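Side-chain contacts in glyceraldehyde-3-phosphate dehydrogenase (PDB 1B7G), which oxidises D-glyceraldehyde 3-phosphate with phosphate to 1,3-bisphosphoglycerate in glycolysis, using NADP in preference to NAD: residues A[133-138]-A[197-202]; A[15-20]-A[26-31]; A[284-287]-A[292-295]. The protein carries 1 engineered substitution. One frame throughout, in Å; residues are numbered along the deposited sequence.

Contact 1: A[133-138]-A[197-202]; sequences YIRVVS and VNSVIR. With SO4 (sulfate ion), chain C.
Arg135, on strand 133-136 near one edge of the Rossmann-type parallel sheet, and Val137, just past it, meet Ser199 and Val200 of the C-terminal domain, an example of two domains joined by a small contact of mixed polarity. At the start of segment 197-202, the carbonyl of Val197 receives the backbone N of both Val200 and Ile201, which curls the chain into a compact turn. The amide of Asn198 tightens it, Asn198 ND2 lying 2.9 Å from Ile201 O with the acceptor in the amide plane. Ser199 comes next and offers OG to the edge of the Arg135 guanidinium, in its plane; at 3.3 Å from Arg135 NH2 to Ser199 OG and 124° at the hydrogen, the bond is weak. Stronger partners hold both groups: Ser199 OG pairs with Asp196 O, while Arg135 NH2 bonds Ser118 OG and NH1 bonds Glu110 O. The arginine chain leaves its strand extended and then bends at chi3 (64°), which turns the NH2 edge to the serine. Val200 completes the contact with a methyl, its CG2 lying 4.0 Å from Val137 CG1, and Leu145 of helix 139-152 touches both valines. Past Val137 the chain enters the phosphate site, where Ser138, the N-cap of that helix, shares a sulfate with Asn140, Arg166 and His193; Ser138 OG donates to sulfate O4 at 2.8 Å.

Contact 2: A[15-20]-A[26-31]; sequences RVADAI and MKLVGV
Ile20 CG2 and Ala17 CB, one helical turn apart on helix 11-21, make an apolar seam against strand 26-32, and the seam illustrates how a helix is laid on a sheet by methyl groups. Ile20 CG2 packs onto the strand backbone itself, 3.6 Å from Leu28 N and close to Lys27 C, and among side-chain atoms it comes to 3.8 Å from Leu28 CB and 4.2 Å from Met26 CB. A chi1 of -73° sets CG1 beside the backbone N of Ile20 and leaves CG2 anti to that nitrogen, directed at the strand. Ala17 CB meets two separate methyls, Leu28 CD2 at 3.9 Å and Val31 CG1 also at 3.9 Å. Small at this point, the helix can come near: the axes of the two short segments approach to 7.9 Å, their directions 137° apart. Farther out, Val6 of the neighbouring strand touches Ile20, and Ile312 of helix 304-315 touches Met26. Elsewhere on the helix Asp18 forms salt bridges to Arg46 and Arg272, and to Lys269 of the second subunit, tying this element to a neighbouring chain. The whole is the first beta-alpha-beta crossover of a Rossmann fold, strand 2-7, helix 11-21 and strand 26-32, whose helix begins at Thr11 and Ile12, probable NAD-binding residues within a glycine-rich turn of GxGxxG type.

Contact 3: A[284-287]-A[292-295]; sequences SIYV and VMLM
A beta hairpin formed by strands 278-288 and 291-298 brings Tyr286 opposite Met293 as an antiparallel hydrogen-bonded pair. Two backbone bonds close the pair: Tyr286 N reaches Met293 O at 2.8 Å, and Met293 N returns to Tyr286 O at 2.7 Å. On the same face the two side chains run alongside each other, and Met293, bent at chi3 (-71°), brings its methyl CE to 3.5 Å from Tyr286 CE1. Met293 SD is 5.4 Å from the centroid of the Tyr286 ring and oblique to it, a Met-aromatic contact. Val287 and Val292 form the next, non-hydrogen-bonded pair on the other face, where helix 233-241 packs on Val287 and Ile285; the latter lies beside Leu294. At the far end a side chain stands in for the main chain. Ser284 OG accepts the N-H of Met295 at 2.8 Å and 165°, while also bonding Phe281 O, within the irregular part of strand 278-288. The fit is tight there, Ser284 CB lying 3.3 Å from Met295 CG. Replacing this serine by an alanine would probably leave Met295 N without this acceptor and Phe281 O without its hydroxyl partner, loosening the hold on the interrupted part of strand 278-288. Strand 291-298 continues the pairing on its other edge with strand 219-227, so the arrangement is that of an antiparallel hairpin at work within the mixed sheet of a GAPDH catalytic domain.

The three contacts show how chemistry follows place in a two-domain dehydrogenase. Contact 2 is the buried one, purely apolar across its helix and strand; contact 1 is smaller and mixed, and contact 3, toward the periphery, relies mostly on backbone bonding, with a tyrosine and a methionine at its more open face. Contacts 1 and 2 both reach the parallel nucleotide-binding sheet, one through strand 133-136 and the other through strand 26-32, yet of these two, contact 1 alone crosses to the C-terminal domain and runs into the phosphate site. Contact 3 belongs to the separate mixed sheet, its centre about 37 Å from that of contact 2, across the middle of the chain.

Contact 1: A[133-138]-A[197-202]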
ATOM      1  N   TYR A 133     -33.876  -0.973  -5.190  1.00 31.45           N
ATOM      2  CA  TYR A 133     -33.001  -1.541  -4.160  1.00 29.93           C
ATOM      3  C   TYR A 133     -32.233  -2.707  -4.752  1.00 27.42           C
ATOM      4  O   TYR A 133     -32.861  -3.592  -5.360  1.00 29.19           O
ATOM      5  CB  TYR A 133     -33.771  -1.933  -2.893  1.00 26.29           C
ATOM      6  CG  TYR A 133     -34.431  -0.689  -2.304  1.00 35.62           C
ATOM      7  CD1 TYR A 133     -33.672   0.312  -1.710  1.00 35.74           C
ATOM      8  CD2 TYR A 133     -35.805  -0.507  -2.447  1.00 38.55           C
ATOM      9  CE1 TYR A 133     -34.275   1.457  -1.188  1.00 33.56           C
ATOM     10  CE2 TYR A 133     -36.401   0.647  -1.960  1.00 36.53           C
ATOM     11  CZ  TYR A 133     -35.641   1.617  -1.358  1.00 36.76           C
ATOM     12  OH  TYR A 133     -36.262   2.764  -0.884  1.00 35.18           O
ATOM     13  N   ILE A 134     -30.924  -2.587  -4.834  1.00 28.29           N
ATOM     14  CA  ILE A 134     -30.059  -3.564  -5.521  1.00 25.93           C
ATOM     15  C   ILE A 134     -29.004  -4.063  -4.534  1.00 31.44           C
ATOM     16  O   ILE A 134     -28.425  -3.256  -3.808  1.00 24.49           O
ATOM     17  CB  ILE A 134     -29.371  -2.902  -6.728  1.00 28.51           C
ATOM     18  CG1 ILE A 134     -30.391  -2.570  -7.839  1.00 27.84           C
ATOM     19  CG2 ILE A 134     -28.254  -3.769  -7.304  1.00 25.27           C
ATOM     20  CD1 ILE A 134     -29.761  -2.024  -9.116  1.00 23.35           C
ATOM     21  N   ARG A 135     -28.782  -5.389  -4.471  1.00 28.58           N
ATOM     22  CA  ARG A 135     -27.736  -5.871  -3.557  1.00 25.96           C
ATOM     23  C   ARG A 135     -26.520  -6.241  -4.384  1.00 24.15           C
ATOM     24  O   ARG A 135     -26.632  -7.088  -5.269  1.00 25.49           O
ATOM     25  CB  ARG A 135     -28.158  -7.108  -2.740  1.00 26.33           C
ATOM     26  CG  ARG A 135     -27.023  -7.493  -1.748  1.00 24.60           C
ATOM     27  CD  ARG A 135     -27.413  -8.813  -1.035  1.00 25.48           C
ATOM     28  NE  ARG A 135     -27.486  -9.896  -2.015  1.00 26.26           N
ATOM     29  CZ  ARG A 135     -27.376 -11.186  -1.716  1.00 33.42           C
ATOM     30  NH1 ARG A 135     -27.129 -11.551  -0.465  1.00 27.88           N
ATOM     31  NH2 ARG A 135     -27.425 -12.088  -2.679  1.00 25.59           N
ATOM     32  N   VAL A 136     -25.435  -5.485  -4.270  1.00 24.71           N
ATOM     33  CA  VAL A 136     -24.217  -5.881  -4.978  1.00 22.95           C
ATOM     34  C   VAL A 136     -23.663  -7.094  -4.192  1.00 25.76           C
ATOM     35  O   VAL A 136     -23.426  -6.963  -3.004  1.00 24.36           O
ATOM     36  CB  VAL A 136     -23.169  -4.772  -5.018  1.00 31.05           C
ATOM     37  CG1 VAL A 136     -21.816  -5.328  -5.486  1.00 22.39           C
ATOM     38  CG2 VAL A 136     -23.597  -3.599  -5.950  1.00 23.00           C
ATOM     39  N   VAL A 137     -23.433  -8.225  -4.837  1.00 25.80           N
ATOM     40  CA  VAL A 137     -22.964  -9.422  -4.126  1.00 28.56           C
ATOM     41  C   VAL A 137     -21.604  -9.180  -3.458  1.00 25.27           C
ATOM     42  O   VAL A 137     -20.914  -8.195  -3.727  1.00 27.61           O
ATOM     43  CB  VAL A 137     -22.850 -10.650  -5.031  1.00 23.76           C
ATOM     44  CG1 VAL A 137     -24.205 -11.377  -5.106  1.00 33.57           C
ATOM     45  CG2 VAL A 137     -22.371 -10.292  -6.423  1.00 24.43           C
ATOM     46  N   SER A 138     -21.219 -10.112  -2.569  1.00 24.23           N
ATOM     47  CA  SER A 138     -19.970  -9.943  -1.818  1.00 18.83           C
ATOM     48  C   SER A 138     -18.777  -9.947  -2.728  1.00 20.34           C
ATOM     49  O   SER A 138     -18.817 -10.328  -3.910  1.00 24.99           O
ATOM     50  CB  SER A 138     -19.845 -11.097  -0.768  1.00 21.65           C
ATOM     51  OG  SER A 138     -19.461 -12.286  -1.514  1.00 19.84           O
ATOM     52  N   VAL A 197     -24.180 -16.724  -5.545  1.00 25.44           N
ATOM     53  CA  VAL A 197     -24.042 -16.819  -7.001  1.00 26.55           C
ATOM     54  C   VAL A 197     -25.414 -17.092  -7.649  1.00 33.35           C
ATOM     55  O   VAL A 197     -25.798 -16.544  -8.721  1.00 23.37           O
ATOM     56  CB  VAL A 197     -23.032 -17.895  -7.356  1.00 23.76           C
ATOM     57  CG1 VAL A 197     -23.055 -18.371  -8.815  1.00 20.50           C
ATOM     58  CG2 VAL A 197     -21.570 -17.507  -7.073  1.00 25.19           C
ATOM     59  N   ASN A 198     -26.169 -18.001  -7.026  1.00 28.47           N
ATOM     60  CA  ASN A 198     -27.492 -18.385  -7.482  1.00 34.50           C
ATOM     61  C   ASN A 198     -28.530 -17.268  -7.362  1.00 31.89           C
ATOM     62  O   ASN A 198     -29.582 -17.310  -8.010  1.00 26.41           O
ATOM     63  CB  ASN A 198     -27.989 -19.583  -6.650  1.00 34.72           C
ATOM     64  CG  ASN A 198     -27.501 -20.922  -7.181  1.00 28.83           C
ATOM     65  OD1 ASN A 198     -27.356 -21.852  -6.381  1.00 33.21           O
ATOM     66  ND2 ASN A 198     -27.315 -21.037  -8.467  1.00 28.48           N
ATOM     67  N   SER A 199     -28.279 -16.226  -6.576  1.00 28.55           N
ATOM     68  CA  SER A 199     -29.170 -15.074  -6.508  1.00 30.56           C
ATOM     69  C   SER A 199     -29.029 -14.240  -7.795  1.00 34.52           C
ATOM     70  O   SER A 199     -29.825 -13.354  -8.070  1.00 38.88           O
ATOM     71  CB  SER A 199     -28.747 -14.175  -5.336  1.00 28.55           C
ATOM     72  OG  SER A 199     -27.567 -13.428  -5.669  1.00 29.06           O
ATOM     73  N   VAL A 200     -28.019 -14.542  -8.570  1.00 28.68           N
ATOM     74  CA  VAL A 200     -27.606 -13.892  -9.796  1.00 32.91           C
ATOM     75  C   VAL A 200     -27.785 -14.805 -10.995  1.00 38.98           C
ATOM     76  O   VAL A 200     -28.474 -14.474 -11.958  1.00 35.38           O
ATOM     77  CB  VAL A 200     -26.125 -13.480  -9.663  1.00 44.75           C
ATOM     78  CG1 VAL A 200     -25.511 -12.944 -10.945  1.00 38.68           C
ATOM     79  CG2 VAL A 200     -25.979 -12.437  -8.550  1.00 41.90           C
ATOM     80  N   ILE A 201     -27.301 -16.037 -10.884  1.00 34.79           N
ATOM     81  CA  ILE A 201     -27.518 -17.071 -11.904  1.00 38.02           C
ATOM     82  C   ILE A 201     -28.358 -18.175 -11.264  1.00 39.58           C
ATOM     83  O   ILE A 201     -27.835 -19.101 -10.629  1.00 34.79           O
ATOM     84  CB  ILE A 201     -26.199 -17.658 -12.415  1.00 37.98           C
ATOM     85  CG1 ILE A 201     -25.238 -16.552 -12.833  1.00 39.81           C
ATOM     86  CG2 ILE A 201     -26.455 -18.619 -13.588  1.00 45.53           C
ATOM     87  CD1 ILE A 201     -23.902 -17.052 -13.361  1.00 33.42           C
ATOM     88  N   ARG A 202     -29.662 -18.104 -11.439  1.00 38.85           N
ATOM     89  CA  ARG A 202     -30.616 -18.944 -10.753  1.00 40.72           C
ATOM     90  C   ARG A 202     -30.485 -20.435 -10.860  1.00 36.10           C
ATOM     91  O   ARG A 202     -30.626 -21.136  -9.830  1.00 41.97           O
ATOM     92  CB  ARG A 202     -32.052 -18.540 -11.172  1.00 47.00           C
ATOM     93  CG  ARG A 202     -32.553 -17.251 -10.536  1.00 64.80           C
ATOM     94  CD  ARG A 202     -32.148 -17.143  -9.094  1.00 73.03           C
ATOM     95  NE  ARG A 202     -32.619 -15.992  -8.359  1.00 72.96           N
ATOM     96  CZ  ARG A 202     -32.728 -15.988  -7.024  1.00 75.58           C
ATOM     97  NH1 ARG A 202     -32.394 -17.069  -6.331  1.00 73.94           N
ATOM     98  NH2 ARG A 202     -33.180 -14.920  -6.387  1.00 76.09           N
TER
HETATM   99  S   SO4 C 601     -17.039 -13.005   1.064  1.00 25.27           S
HETATM  100  O1  SO4 C 601     -16.985 -12.347   2.363  1.00 34.33           O
HETATM  101  O2  SO4 C 601     -16.139 -14.284   1.112  1.00 29.64           O
HETATM  102  O3  SO4 C 601     -16.560 -12.257  -0.095  1.00 30.69           O
HETATM  103  O4  SO4 C 601     -18.446 -13.401   0.878  1.00 30.27           O

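Contact 2: A[15-20]-A[26-31]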
ATOM      1  N   ARG A  15     -13.747   4.160  -0.750  1.00 29.43           N
ATOM      2  CA  ARG A  15     -13.444   3.941  -2.151  1.00 23.48           C
ATOM      3  C   ARG A  15     -14.701   4.156  -3.020  1.00 22.57           C
ATOM      4  O   ARG A  15     -14.537   4.624  -4.156  1.00 22.48           O
ATOM      5  CB  ARG A  15     -12.890   2.535  -2.401  1.00 24.92           C
ATOM      6  CG  ARG A  15     -11.639   2.231  -1.595  1.00 26.03           C
ATOM      7  CD  ARG A  15     -11.463   0.690  -1.476  1.00 29.36           C
ATOM      8  NE  ARG A  15      -9.972   0.492  -1.384  1.00 24.46           N
ATOM      9  CZ  ARG A  15      -9.353   0.464  -0.209  1.00 22.48           C
ATOM     10  NH1 ARG A  15     -10.060   0.611   0.910  1.00 28.72           N
ATOM     11  NH2 ARG A  15      -8.053   0.246  -0.133  1.00 22.12           N
ATOM     12  N   VAL A  16     -15.886   3.896  -2.523  1.00 24.18           N
ATOM     13  CA  VAL A  16     -17.063   4.187  -3.405  1.00 25.37           C
ATOM     14  C   VAL A  16     -17.235   5.704  -3.500  1.00 29.78           C
ATOM     15  O   VAL A  16     -17.549   6.228  -4.580  1.00 30.91           O
ATOM     16  CB  VAL A  16     -18.311   3.442  -3.014  1.00 30.17           C
ATOM     17  CG1 VAL A  16     -19.494   3.975  -3.834  1.00 18.74           C
ATOM     18  CG2 VAL A  16     -18.149   1.906  -3.352  1.00 23.66           C
ATOM     19  N   ALA A  17     -16.907   6.411  -2.413  1.00 26.94           N
ATOM     20  CA  ALA A  17     -16.971   7.889  -2.461  1.00 29.25           C
ATOM     21  C   ALA A  17     -15.987   8.446  -3.461  1.00 27.62           C
ATOM     22  O   ALA A  17     -16.407   9.235  -4.338  1.00 29.99           O
ATOM     23  CB  ALA A  17     -16.837   8.485  -1.082  1.00 27.30           C
ATOM     24  N   ASP A  18     -14.735   7.976  -3.469  1.00 28.29           N
ATOM     25  CA  ASP A  18     -13.764   8.406  -4.437  1.00 30.05           C
ATOM     26  C   ASP A  18     -14.143   8.059  -5.882  1.00 35.02           C
ATOM     27  O   ASP A  18     -13.920   8.897  -6.775  1.00 29.70           O
ATOM     28  CB  ASP A  18     -12.365   7.897  -4.135  1.00 33.74           C
ATOM     29  CG  ASP A  18     -11.664   8.626  -3.014  1.00 34.89           C
ATOM     30  OD1 ASP A  18     -12.197   9.611  -2.458  1.00 34.30           O
ATOM     31  OD2 ASP A  18     -10.543   8.203  -2.677  1.00 33.67           O
ATOM     32  N   ALA A  19     -14.737   6.887  -6.121  1.00 25.16           N
ATOM     33  CA  ALA A  19     -15.161   6.552  -7.488  1.00 31.56           C
ATOM     34  C   ALA A  19     -16.314   7.434  -7.972  1.00 27.45           C
ATOM     35  O   ALA A  19     -16.376   7.749  -9.172  1.00 27.18           O
ATOM     36  CB  ALA A  19     -15.567   5.078  -7.630  1.00 25.56           C
ATOM     37  N   ILE A  20     -17.198   7.808  -7.078  1.00 28.38           N
ATOM     38  CA  ILE A  20     -18.332   8.677  -7.374  1.00 32.12           C
ATOM     39  C   ILE A  20     -17.821  10.059  -7.821  1.00 34.14           C
ATOM     40  O   ILE A  20     -18.235  10.577  -8.859  1.00 34.59           O
ATOM     41  CB  ILE A  20     -19.206   8.843  -6.142  1.00 34.04           C
ATOM     42  CG1 ILE A  20     -19.989   7.535  -5.896  1.00 29.24           C
ATOM     43  CG2 ILE A  20     -20.188  10.029  -6.262  1.00 29.55           C
ATOM     44  CD1 ILE A  20     -20.596   7.511  -4.522  1.00 33.50           C
ATOM     45  N   MET A  26     -22.052  11.895 -11.985  1.00 30.55           N
ATOM     46  CA  MET A  26     -22.474  11.804 -10.604  1.00 29.79           C
ATOM     47  C   MET A  26     -21.794  12.880  -9.761  1.00 33.58           C
ATOM     48  O   MET A  26     -20.665  13.263 -10.058  1.00 34.31           O
ATOM     49  CB  MET A  26     -22.032  10.415 -10.053  1.00 25.51           C
ATOM     50  CG  MET A  26     -22.627   9.247 -10.801  1.00 28.78           C
ATOM     51  SD  MET A  26     -22.315   7.651  -9.946  1.00 25.16           S
ATOM     52  CE  MET A  26     -22.905   6.524 -11.176  1.00 24.64           C
ATOM     53  N   LYS A  27     -22.393  13.216  -8.641  1.00 32.11           N
ATOM     54  CA  LYS A  27     -21.698  14.099  -7.700  1.00 39.67           C
ATOM     55  C   LYS A  27     -21.880  13.511  -6.301  1.00 36.14           C
ATOM     56  O   LYS A  27     -22.981  13.110  -5.931  1.00 35.53           O
ATOM     57  CB  LYS A  27     -22.130  15.550  -7.790  1.00 44.50           C
ATOM     58  CG  LYS A  27     -23.219  16.084  -6.911  1.00 57.74           C
ATOM     59  CD  LYS A  27     -23.762  17.409  -7.454  1.00 79.34           C
ATOM     60  CE  LYS A  27     -24.559  18.179  -6.419  1.00 85.12           C
ATOM     61  NZ  LYS A  27     -25.330  19.306  -7.023  1.00 92.29           N
ATOM     62  N   LEU A  28     -20.779  13.484  -5.552  1.00 36.57           N
ATOM     63  CA  LEU A  28     -20.836  13.000  -4.182  1.00 36.65           C
ATOM     64  C   LEU A  28     -21.482  14.051  -3.278  1.00 37.63           C
ATOM     65  O   LEU A  28     -20.878  15.089  -3.027  1.00 41.00           O
ATOM     66  CB  LEU A  28     -19.439  12.677  -3.658  1.00 34.15           C
ATOM     67  CG  LEU A  28     -19.370  12.229  -2.185  1.00 28.48           C
ATOM     68  CD1 LEU A  28     -20.028  10.874  -1.965  1.00 37.04           C
ATOM     69  CD2 LEU A  28     -17.901  12.160  -1.756  1.00 29.64           C
ATOM     70  N   VAL A  29     -22.615  13.724  -2.690  1.00 37.59           N
ATOM     71  CA  VAL A  29     -23.313  14.645  -1.795  1.00 35.73           C
ATOM     72  C   VAL A  29     -22.621  14.686  -0.455  1.00 37.92           C
ATOM     73  O   VAL A  29     -22.499  15.723   0.197  1.00 32.81           O
ATOM     74  CB  VAL A  29     -24.789  14.223  -1.597  1.00 44.90           C
ATOM     75  CG1 VAL A  29     -25.420  14.923  -0.414  1.00 41.81           C
ATOM     76  CG2 VAL A  29     -25.601  14.499  -2.861  1.00 45.90           C
ATOM     77  N   GLY A  30     -22.167  13.515   0.016  1.00 31.39           N
ATOM     78  CA  GLY A  30     -21.535  13.484   1.343  1.00 27.54           C
ATOM     79  C   GLY A  30     -21.486  12.011   1.796  1.00 33.16           C
ATOM     80  O   GLY A  30     -21.959  11.137   1.062  1.00 30.99           O
ATOM     81  N   VAL A  31     -20.849  11.760   2.930  1.00 36.01           N
ATOM     82  CA  VAL A  31     -20.690  10.391   3.437  1.00 36.25           C
ATOM     83  C   VAL A  31     -21.149  10.324   4.887  1.00 40.88           C
ATOM     84  O   VAL A  31     -21.064  11.310   5.616  1.00 38.13           O
ATOM     85  CB  VAL A  31     -19.232   9.905   3.358  1.00 29.05           C
ATOM     86  CG1 VAL A  31     -18.661  10.061   1.960  1.00 25.57           C
ATOM     87  CG2 VAL A  31     -18.302  10.606   4.335  1.00 33.30           C
TER

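Contact 3: A[284-287]-A[292-295]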
ATOM      1  N   SER A 284      -2.306 -21.536 -14.323  1.00 25.65           N
ATOM      2  CA  SER A 284      -3.287 -22.328 -13.646  1.00 22.75           C
ATOM      3  C   SER A 284      -4.421 -22.870 -14.624  1.00 23.93           C
ATOM      4  O   SER A 284      -5.100 -23.798 -14.231  1.00 25.06           O
ATOM      5  CB  SER A 284      -3.956 -21.652 -12.473  1.00 28.02           C
ATOM      6  OG  SER A 284      -5.018 -20.804 -12.827  1.00 25.80           O
ATOM      7  N   ILE A 285      -4.652 -22.136 -15.691  1.00 23.70           N
ATOM      8  CA  ILE A 285      -5.708 -22.429 -16.625  1.00 29.84           C
ATOM      9  C   ILE A 285      -5.545 -23.798 -17.261  1.00 33.87           C
ATOM     10  O   ILE A 285      -4.783 -24.021 -18.193  1.00 30.91           O
ATOM     11  CB  ILE A 285      -5.884 -21.335 -17.690  1.00 33.57           C
ATOM     12  CG1 ILE A 285      -6.242 -19.995 -16.995  1.00 23.88           C
ATOM     13  CG2 ILE A 285      -7.010 -21.774 -18.640  1.00 30.16           C
ATOM     14  CD1 ILE A 285      -6.176 -18.820 -18.016  1.00 28.28           C
ATOM     15  N   TYR A 286      -6.374 -24.714 -16.770  1.00 38.29           N
ATOM     16  CA  TYR A 286      -6.382 -26.102 -17.229  1.00 39.03           C
ATOM     17  C   TYR A 286      -7.683 -26.460 -17.934  1.00 42.23           C
ATOM     18  O   TYR A 286      -8.754 -26.480 -17.329  1.00 42.55           O
ATOM     19  CB  TYR A 286      -6.130 -26.977 -16.013  1.00 34.55           C
ATOM     20  CG  TYR A 286      -6.233 -28.464 -16.209  1.00 44.39           C
ATOM     21  CD1 TYR A 286      -7.453 -29.109 -16.385  1.00 52.78           C
ATOM     22  CD2 TYR A 286      -5.088 -29.241 -16.193  1.00 44.90           C
ATOM     23  CE1 TYR A 286      -7.526 -30.484 -16.562  1.00 57.67           C
ATOM     24  CE2 TYR A 286      -5.145 -30.615 -16.361  1.00 51.76           C
ATOM     25  CZ  TYR A 286      -6.362 -31.226 -16.536  1.00 57.72           C
ATOM     26  OH  TYR A 286      -6.384 -32.594 -16.705  1.00 62.68           O
ATOM     27  N   VAL A 287      -7.599 -26.725 -19.234  1.00 39.70           N
ATOM     28  CA  VAL A 287      -8.749 -27.062 -20.047  1.00 40.68           C
ATOM     29  C   VAL A 287      -8.559 -28.451 -20.650  1.00 44.47           C
ATOM     30  O   VAL A 287      -7.558 -28.715 -21.312  1.00 43.82           O
ATOM     31  CB  VAL A 287      -8.944 -26.038 -21.183  1.00 35.93           C
ATOM     32  CG1 VAL A 287     -10.213 -26.366 -21.955  1.00 46.81           C
ATOM     33  CG2 VAL A 287      -8.932 -24.610 -20.638  1.00 26.40           C
ATOM     34  N   VAL A 292     -12.761 -27.417 -16.865  1.00 26.94           N
ATOM     35  CA  VAL A 292     -11.835 -26.306 -16.736  1.00 25.26           C
ATOM     36  C   VAL A 292     -11.434 -26.175 -15.245  1.00 25.19           C
ATOM     37  O   VAL A 292     -12.288 -26.154 -14.357  1.00 27.96           O
ATOM     38  CB  VAL A 292     -12.461 -24.978 -17.181  1.00 32.78           C
ATOM     39  CG1 VAL A 292     -11.492 -23.832 -16.902  1.00 30.83           C
ATOM     40  CG2 VAL A 292     -12.786 -24.993 -18.673  1.00 28.34           C
ATOM     41  N   MET A 293     -10.146 -26.022 -15.014  1.00 28.00           N
ATOM     42  CA  MET A 293      -9.678 -25.755 -13.651  1.00 28.54           C
ATOM     43  C   MET A 293      -8.790 -24.498 -13.712  1.00 18.89           C
ATOM     44  O   MET A 293      -8.250 -24.257 -14.759  1.00 24.77           O
ATOM     45  CB  MET A 293      -8.939 -26.938 -13.049  1.00 26.03           C
ATOM     46  CG  MET A 293      -9.828 -27.929 -12.315  1.00 34.13           C
ATOM     47  SD  MET A 293      -8.965 -29.421 -11.741  1.00 28.66           S
ATOM     48  CE  MET A 293      -8.677 -30.230 -13.294  1.00 31.61           C
ATOM     49  N   LEU A 294      -8.833 -23.662 -12.693  1.00 24.12           N
ATOM     50  CA  LEU A 294      -7.942 -22.501 -12.607  1.00 24.85           C
ATOM     51  C   LEU A 294      -7.963 -21.914 -11.191  1.00 21.38           C
ATOM     52  O   LEU A 294      -8.825 -22.207 -10.337  1.00 26.11           O
ATOM     53  CB  LEU A 294      -8.255 -21.444 -13.671  1.00 25.98           C
ATOM     54  CG  LEU A 294      -9.686 -20.884 -13.656  1.00 27.03           C
ATOM     55  CD1 LEU A 294      -9.803 -19.710 -12.714  1.00 33.25           C
ATOM     56  CD2 LEU A 294     -10.107 -20.495 -15.082  1.00 27.35           C
ATOM     57  N   MET A 295      -7.042 -21.002 -10.895  1.00 21.54           N
ATOM     58  CA  MET A 295      -7.077 -20.342  -9.579  1.00 19.38           C
ATOM     59  C   MET A 295      -6.880 -18.844  -9.785  1.00 16.98           C
ATOM     60  O   MET A 295      -6.261 -18.414 -10.785  1.00 20.09           O
ATOM     61  CB  MET A 295      -5.927 -20.911  -8.680  1.00 19.97           C
ATOM     62  CG  MET A 295      -4.590 -20.615  -9.354  1.00 19.67           C
ATOM     63  SD  MET A 295      -3.202 -20.942  -8.311  1.00 27.92           S
ATOM     64  CE  MET A 295      -3.101 -22.687  -8.223  1.00 30.10           C
TER